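Local coordinates for protein prolyl endopeptidase (Myxococcus xanthus, PDB 2BKL) that probably hydrolyses oligopeptides after proline, and far less readily after alanine, as a serine peptidase of the prolyl oligopeptidase family, at residues D666-S669 with F670-Q673; S570-T573 with W574-E577; P305-A308 with S309-E312. All coordinates share one frame; numbering follows the deposited sequence.

In the fold
The three contacts are all local, but they sit in different parts of a two-domain enzyme. Contact 1 is two buried turns of the last helix, 657-674, in the alpha/beta-hydrolase domain, and its chemistry is aliphatic and aromatic carbon over regular i+4 to i backbone bonds. Contact 2 belongs to the same domain, its centre about 33 Å from that of contact 1, where irregular turns lead into helix 575-578 and present an indole to the bound ligand. Contact 3 lies at the surface of the beta-propeller, about 56 Å between centres from contact 1, and relies on an arginine methylene over a tryptophan. Contacts 2 and 3 both use an indole N-H, one for ligand, the other for backbone.

Contact 1. Residues D666-S669 with F670-Q673; sequences DLYS and FLFQ
Leu667 reaches Leu671 because its CG stands anti to the backbone N (chi1 -167°), while Leu671 sends its own CG anti to the carbonyl carbon (chi1 -67°). The two side chains then run alongside each other, pointing the same way, and methyl meets methyl, Leu667 CD2 to Leu671 CD1 at 3.6 Å. The same Leu671 CD1 also borders the Tyr668 ring, 4.1 Å from Tyr668 CD1, while Leu667 CD2 sits over the centre of that ring, 3.8 Å above its plane. Two leucine methyls thus pack on one tyrosine. One turn further on, the Phe672 ring has Tyr668 O over one face, 3.3 Å above the plane and offset toward the rim; that oxygen also accepts the backbone bond from Phe672 N, 2.9 Å from Tyr668 O. The matching bonds Phe670 N to Asp666 O, Leu671 N to Leu667 O and Gln673 N to Ser669 O make this a regular alpha-helix. Ser669 OG turns back to Val665 O and also meets Arg56, and the Asp666 carboxylate forms salt bridges with Arg56 and Arg644, so these two buried polar side chains have partners. Helix 657-674 packs against the central sheet of the alpha/beta-hydrolase domain: Leu667, Phe670 and Leu671 touch Val554 of strand 552-556, Leu667 and Phe670 also meet strand 607-613, and Tyr668 and Phe672 lean on helix 56-67.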
loop_
_atom_site.group_PDB
_atom_site.type_symbol
_atom_site.label_atom_id
_atom_site.label_comp_id
_atom_site.label_asym_id
_atom_site.label_seq_id
_atom_site.Cartn_x
_atom_site.Cartn_y
_atom_site.Cartn_z
ATOM N N ASP A 666 -6.061 8.437 -19.716
ATOM C CA ASP A 666 -7.036 7.401 -20.003
ATOM C C ASP A 666 -8.156 7.375 -18.972
ATOM O O ASP A 666 -9.310 7.347 -19.348
ATOM C CB ASP A 666 -6.347 6.046 -20.141
ATOM C CG ASP A 666 -5.614 5.886 -21.463
ATOM O OD1 ASP A 666 -5.775 6.706 -22.400
ATOM O OD2 ASP A 666 -4.851 4.926 -21.670
ATOM N N LEU A 667 -7.820 7.382 -17.693
ATOM C CA LEU A 667 -8.791 7.345 -16.615
ATOM C C LEU A 667 -9.733 8.507 -16.692
ATOM O O LEU A 667 -10.945 8.318 -16.713
ATOM C CB LEU A 667 -8.060 7.349 -15.261
ATOM C CG LEU A 667 -8.887 7.016 -14.011
ATOM C CD1 LEU A 667 -7.938 6.573 -12.857
ATOM C CD2 LEU A 667 -9.758 8.139 -13.565
ATOM N N TYR A 668 -9.200 9.724 -16.763
ATOM C CA TYR A 668 -10.052 10.903 -16.657
ATOM C C TYR A 668 -10.814 11.153 -17.954
ATOM O O TYR A 668 -11.964 11.606 -17.903
ATOM C CB TYR A 668 -9.298 12.145 -16.091
ATOM C CG TYR A 668 -9.063 11.977 -14.589
ATOM C CD1 TYR A 668 -10.092 12.203 -13.695
ATOM C CD2 TYR A 668 -7.825 11.586 -14.075
ATOM C CE1 TYR A 668 -9.917 12.022 -12.317
ATOM C CE2 TYR A 668 -7.629 11.422 -12.682
ATOM C CZ TYR A 668 -8.697 11.645 -11.815
ATOM O OH TYR A 668 -8.578 11.467 -10.439
ATOM N N SER A 669 -10.248 10.800 -19.112
ATOM C CA SER A 669 -11.011 10.895 -20.350
ATOM C C SER A 669 -12.174 9.870 -20.406
ATOM O O SER A 669 -13.248 10.214 -20.876
ATOM C CB SER A 669 -10.102 10.893 -21.582
ATOM O OG SER A 669 -9.544 9.625 -21.861
ATOM N N PHE A 670 -11.992 8.663 -19.864
ATOM C CA PHE A 670 -13.071 7.694 -19.666
ATOM C C PHE A 670 -14.186 8.319 -18.827
ATOM O O PHE A 670 -15.356 8.273 -19.179
ATOM C CB PHE A 670 -12.507 6.425 -18.994
ATOM C CG PHE A 670 -13.552 5.493 -18.430
ATOM C CD1 PHE A 670 -14.288 4.633 -19.255
ATOM C CD2 PHE A 670 -13.775 5.441 -17.071
ATOM C CE1 PHE A 670 -15.237 3.749 -18.720
ATOM C CE2 PHE A 670 -14.693 4.596 -16.540
ATOM C CZ PHE A 670 -15.438 3.740 -17.367
ATOM N N LEU A 671 -13.810 8.922 -17.710
ATOM C CA LEU A 671 -14.792 9.530 -16.827
ATOM C C LEU A 671 -15.543 10.665 -17.514
ATOM O O LEU A 671 -16.783 10.766 -17.382
ATOM C CB LEU A 671 -14.150 9.999 -15.512
ATOM C CG LEU A 671 -13.639 8.872 -14.602
ATOM C CD1 LEU A 671 -13.060 9.452 -13.330
ATOM C CD2 LEU A 671 -14.748 7.872 -14.268
ATOM N N PHE A 672 -14.806 11.530 -18.214
ATOM C CA PHE A 672 -15.431 12.671 -18.878
ATOM C C PHE A 672 -16.440 12.160 -19.880
ATOM O O PHE A 672 -17.491 12.757 -20.044
ATOM C CB PHE A 672 -14.389 13.518 -19.620
ATOM C CG PHE A 672 -13.538 14.382 -18.751
ATOM C CD1 PHE A 672 -13.902 14.705 -17.452
ATOM C CD2 PHE A 672 -12.380 14.929 -19.263
ATOM C CE1 PHE A 672 -13.090 15.542 -16.676
ATOM C CE2 PHE A 672 -11.569 15.743 -18.486
ATOM C CZ PHE A 672 -11.943 16.051 -17.194
ATOM N N GLN A 673 -16.118 11.073 -20.585
ATOM C CA GLN A 673 -17.040 10.492 -21.569
ATOM C C GLN A 673 -18.281 9.943 -20.900
ATOM O O GLN A 673 -19.412 10.314 -21.229
ATOM C CB GLN A 673 -16.354 9.385 -22.373
ATOM C CG GLN A 673 -17.281 8.621 -23.313
ATOM C CD GLN A 673 -17.789 9.441 -24.466
ATOM O OE1 GLN A 673 -18.949 9.271 -24.882
ATOM N NE2 GLN A 673 -16.951 10.315 -25.005
#

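Contact 2. Residues S570-T573 with W574-E577. With ZAH (N-[(benzyloxy)carbonyl]-L-alanyl-L-proline), chain C.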
loop_
_atom_site.group_PDB
_atom_site.type_symbol
_atom_site.label_atom_id
_atom_site.label_comp_id
_atom_site.label_asym_id
_atom_site.label_seq_id
_atom_site.Cartn_x
_atom_site.Cartn_y
_atom_site.Cartn_z
ATOM N N SER A 570 0.215 -14.378 -4.519
ATOM C CA SER A 570 0.377 -14.213 -3.082
ATOM C C SER A 570 -0.910 -14.444 -2.269
ATOM O O SER A 570 -0.986 -14.096 -1.096
ATOM C CB SER A 570 0.915 -12.782 -2.798
ATOM O OG SER A 570 2.181 -12.634 -3.418
ATOM N N GLY A 571 -1.939 -15.007 -2.889
ATOM C CA GLY A 571 -3.236 -15.100 -2.267
ATOM C C GLY A 571 -3.318 -15.714 -0.893
ATOM O O GLY A 571 -4.101 -15.275 -0.074
ATOM N N ARG A 572 -2.541 -16.760 -0.599
ATOM C CA ARG A 572 -2.652 -17.398 0.708
ATOM C C ARG A 572 -2.267 -16.454 1.842
ATOM O O ARG A 572 -2.755 -16.599 2.963
ATOM C CB ARG A 572 -1.862 -18.706 0.753
ATOM C CG ARG A 572 -2.461 -19.751 -0.164
ATOM C CD ARG A 572 -1.870 -21.120 0.024
ATOM N NE ARG A 572 -2.576 -22.093 -0.810
ATOM C CZ ARG A 572 -3.757 -22.639 -0.508
ATOM N NH1 ARG A 572 -4.398 -22.343 0.601
ATOM N NH2 ARG A 572 -4.319 -23.455 -1.380
ATOM N N THR A 573 -1.459 -15.448 1.552
ATOM C CA THR A 573 -1.084 -14.504 2.590
ATOM C C THR A 573 -2.238 -13.634 3.049
ATOM O O THR A 573 -2.115 -12.991 4.093
ATOM C CB THR A 573 0.104 -13.586 2.177
ATOM O OG1 THR A 573 -0.265 -12.687 1.131
ATOM C CG2 THR A 573 1.332 -14.397 1.701
ATOM N N TRP A 574 -3.324 -13.588 2.261
ATOM C CA TRP A 574 -4.511 -12.804 2.647
ATOM C C TRP A 574 -5.603 -13.648 3.268
ATOM O O TRP A 574 -6.631 -13.102 3.664
ATOM C CB TRP A 574 -5.051 -11.990 1.467
ATOM C CG TRP A 574 -3.929 -11.260 0.806
ATOM C CD1 TRP A 574 -2.964 -10.542 1.417
ATOM C CD2 TRP A 574 -3.664 -11.205 -0.588
ATOM N NE1 TRP A 574 -2.065 -10.060 0.493
ATOM C CE2 TRP A 574 -2.480 -10.459 -0.749
ATOM C CE3 TRP A 574 -4.300 -11.726 -1.725
ATOM C CZ2 TRP A 574 -1.894 -10.246 -1.990
ATOM C CZ3 TRP A 574 -3.689 -11.512 -2.983
ATOM C CH2 TRP A 574 -2.511 -10.772 -3.080
ATOM N N ILE A 575 -5.388 -14.948 3.433
ATOM C CA ILE A 575 -6.380 -15.767 4.102
ATOM C C ILE A 575 -6.742 -15.276 5.523
ATOM O O ILE A 575 -7.904 -15.312 5.897
ATOM C CB ILE A 575 -5.952 -17.251 4.067
ATOM C CG1 ILE A 575 -6.136 -17.797 2.628
ATOM C CG2 ILE A 575 -6.732 -18.112 5.083
ATOM C CD1 ILE A 575 -5.559 -19.204 2.383
ATOM N N PRO A 576 -5.783 -14.771 6.303
ATOM C CA PRO A 576 -6.153 -14.228 7.617
ATOM C C PRO A 576 -7.105 -13.042 7.586
ATOM O O PRO A 576 -7.733 -12.724 8.618
ATOM C CB PRO A 576 -4.802 -13.831 8.226
ATOM C CG PRO A 576 -3.822 -14.772 7.560
ATOM C CD PRO A 576 -4.317 -14.800 6.116
ATOM N N GLU A 577 -7.193 -12.363 6.441
ATOM C CA GLU A 577 -8.081 -11.216 6.242
ATOM C C GLU A 577 -9.439 -11.595 5.637
ATOM O O GLU A 577 -10.484 -11.112 6.073
ATOM C CB GLU A 577 -7.409 -10.150 5.359
ATOM C CG GLU A 577 -8.155 -8.830 5.258
ATOM C CD GLU A 577 -8.018 -7.895 6.453
ATOM O OE1 GLU A 577 -7.260 -8.181 7.399
ATOM O OE2 GLU A 577 -8.676 -6.836 6.409
HETATM C C1 ZAH C . -3.902 -5.153 -2.621
HETATM O O2 ZAH C . -4.906 -4.680 -1.752
HETATM C C3 ZAH C . -3.340 -6.533 -2.202
HETATM C C4 ZAH C . -4.414 -7.623 -2.247
HETATM C C5 ZAH C . -5.025 -7.688 -0.853
HETATM C C6 ZAH C . -3.992 -7.151 0.102
HETATM N N7 ZAH C . -2.956 -6.624 -0.776
HETATM C C8 ZAH C . -1.795 -6.160 -0.318
HETATM O O9 ZAH C . -0.894 -5.771 -1.203
HETATM C C10 ZAH C . -1.368 -6.343 1.155
HETATM C C11 ZAH C . -2.000 -5.148 1.869
HETATM N N14 ZAH C . 0.063 -6.276 1.317
HETATM C C15 ZAH C . 0.838 -7.272 0.959
HETATM O O16 ZAH C . 0.346 -8.402 0.523
HETATM O O17 ZAH C . 2.256 -7.106 1.094
HETATM C C18 ZAH C . 3.038 -8.187 0.526
HETATM C C19 ZAH C . 4.525 -7.831 0.432
HETATM C C20 ZAH C . 5.258 -7.638 1.610
HETATM C C21 ZAH C . 6.610 -7.303 1.539
HETATM C C22 ZAH C . 7.231 -7.184 0.292
HETATM C C23 ZAH C . 6.510 -7.400 -0.886
HETATM C C24 ZAH C . 5.155 -7.721 -0.814
#
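Trp574 gives its indole N-H to the bound N-[(benzyloxy)carbonyl]-L-alanyl-L-proline, with NE1 2.9 Å from ZAH O16 and an N-H...O angle of 163°; the acceptor lies in the plane of the ring, at its edge. One face of the indole takes the ligand's proline ring, whose C5 sits 3.7 Å above the plane and over its centre. The other face is lined by the preceding turn: Ser570 O lies over the centre, Thr573 OG1 is 3.2 Å above the plane toward the rim, and Gly571 CA comes within 3.6 Å of Trp574 CE3. Replacing the indole by the methyl of an alanine would probably leave O16 of the ligand without this donor and the proline ring without its flat wall. An indole against the proline ring is a familiar feature of the proline-specificity pocket of prolyl oligopeptidases, and Phe456 meets the same indole nearly perpendicularly. Thr573 OG1, set between its backbone N and carbonyl carbon (chi1 68°), turns back to donate to Ser570 O at 2.7 Å, in the carbonyl plane; Thr573 N bonds that oxygen too, so two donors grip it. Successive tight turns follow, Trp574 N to Gly571 O at 3.0 Å and Ile575 N to Arg572 O. Further out, Ile575 CD1 packs alongside Arg572, 3.8 Å from Arg572 NH1, while the guanidinium makes salt bridges with Asp196 and Glu582.

Contact 3. Residues P305-A308 with S309-E312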
loop_
_atom_site.group_PDB
_atom_site.type_symbol
_atom_site.label_atom_id
_atom_site.label_comp_id
_atom_site.label_asym_id
_atom_site.label_seq_id
_atom_site.Cartn_x
_atom_site.Cartn_y
_atom_site.Cartn_z
ATOM N N PRO A 305 11.502 -10.697 31.095
ATOM C CA PRO A 305 10.604 -10.427 29.967
ATOM C C PRO A 305 9.208 -11.064 30.023
ATOM O O PRO A 305 8.425 -10.902 29.075
ATOM C CB PRO A 305 11.401 -10.984 28.801
ATOM C CG PRO A 305 12.057 -12.222 29.390
ATOM C CD PRO A 305 12.406 -11.824 30.811
ATOM N N ALA A 306 8.861 -11.770 31.090
ATOM C CA ALA A 306 7.541 -12.386 31.163
ATOM C C ALA A 306 6.479 -11.300 31.173
ATOM O O ALA A 306 6.704 -10.220 31.694
ATOM C CB ALA A 306 7.419 -13.237 32.405
ATOM N N ARG A 307 5.321 -11.603 30.607
ATOM C CA ARG A 307 4.238 -10.634 30.473
ATOM C C ARG A 307 3.874 -9.905 31.767
ATOM O O ARG A 307 3.626 -8.707 31.760
ATOM C CB ARG A 307 3.004 -11.324 29.880
ATOM C CG ARG A 307 1.797 -10.434 29.674
ATOM C CD ARG A 307 2.038 -9.265 28.736
ATOM N NE ARG A 307 0.857 -8.412 28.667
ATOM C CZ ARG A 307 0.542 -7.471 29.549
ATOM N NH1 ARG A 307 1.328 -7.196 30.588
ATOM N NH2 ARG A 307 -0.575 -6.771 29.389
ATOM N N ALA A 308 3.867 -10.636 32.883
ATOM C CA ALA A 308 3.490 -10.073 34.156
ATOM C C ALA A 308 4.426 -8.959 34.599
ATOM O O ALA A 308 4.043 -8.142 35.428
ATOM C CB ALA A 308 3.450 -11.168 35.227
ATOM N N SER A 309 5.647 -8.956 34.079
ATOM C CA SER A 309 6.648 -7.966 34.448
ATOM C C SER A 309 6.658 -6.741 33.519
ATOM O O SER A 309 7.453 -5.842 33.754
ATOM C CB SER A 309 8.036 -8.598 34.434
ATOM O OG SER A 309 8.103 -9.647 35.379
ATOM N N TRP A 310 5.821 -6.715 32.487
ATOM C CA TRP A 310 5.816 -5.559 31.584
ATOM C C TRP A 310 5.213 -4.362 32.301
ATOM O O TRP A 310 4.294 -4.526 33.088
ATOM C CB TRP A 310 4.968 -5.840 30.350
ATOM C CG TRP A 310 5.456 -6.946 29.445
ATOM C CD1 TRP A 310 6.475 -7.818 29.665
ATOM C CD2 TRP A 310 4.940 -7.256 28.157
ATOM N NE1 TRP A 310 6.616 -8.670 28.601
ATOM C CE2 TRP A 310 5.681 -8.343 27.653
ATOM C CE3 TRP A 310 3.909 -6.723 27.361
ATOM C CZ2 TRP A 310 5.415 -8.915 26.421
ATOM C CZ3 TRP A 310 3.660 -7.278 26.162
ATOM C CH2 TRP A 310 4.415 -8.346 25.673
ATOM N N LYS A 311 5.726 -3.166 32.010
ATOM C CA LYS A 311 5.241 -1.929 32.616
ATOM C C LYS A 311 4.596 -1.046 31.554
ATOM O O LYS A 311 5.234 -0.663 30.587
ATOM C CB LYS A 311 6.336 -1.191 33.386
ATOM C CG LYS A 311 7.552 -0.730 32.646
ATOM C CD LYS A 311 8.676 -0.275 33.613
ATOM C CE LYS A 311 8.793 1.253 33.717
ATOM N NZ LYS A 311 9.645 1.614 34.898
ATOM N N GLU A 312 3.311 -0.780 31.700
ATOM C CA GLU A 312 2.658 0.150 30.810
ATOM C C GLU A 312 3.249 1.545 31.008
ATOM O O GLU A 312 3.214 2.087 32.106
ATOM C CB GLU A 312 1.167 0.165 31.077
ATOM C CG GLU A 312 0.363 1.024 30.121
ATOM C CD GLU A 312 -1.105 1.025 30.454
ATOM O OE1 GLU A 312 -1.457 1.481 31.575
ATOM O OE2 GLU A 312 -1.912 0.579 29.623
HETATM O O HOH W 1 1.853 -5.387 32.857
#
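Arg307 and Trp310 meet three residues apart, with CD of the arginine over one face of the indole. From CB the arginine chain sets out with CG anti to the backbone N and then bends at chi2 (60°), which carries CD over the ring. CD makes the main contact, a CH-pi interaction 3.5 Å from the centroid of the six-membered ring of Trp310 and only 15° off its normal. NE follows, 3.7 Å from Trp310 CE3. The guanidinium comes to lie nearly parallel to the indole plane, the two planes 12° apart, although the side chains as a whole cross at about a right angle. At the tip, NH1 passes near Trp310 CB and donates to a water, 2.9 Å from NH1, which in turn donates to Trp310 O, 2.6 Å from the water oxygen. NH2 forms a salt bridge with Glu290. The indole is also fixed at its edge: Trp310 NE1 gives its hydrogen to Pro305 O at 2.9 Å, the oxygen close to the ring plane. This bond and the arginine together hold the rotation of the ring. The backbone folds through two tight turns, Ser309 N to Ala306 O at 2.9 Å and Trp310 N to Arg307 O at 3.1 Å. The indole meets Phe298 edge-to-face and touches Val300, both on strand 296-300. The whole loop is a short 3-10 turn linking neighbouring antiparallel strands, 296-300 and the outermost 311-314, in one four-stranded blade of the beta-propeller.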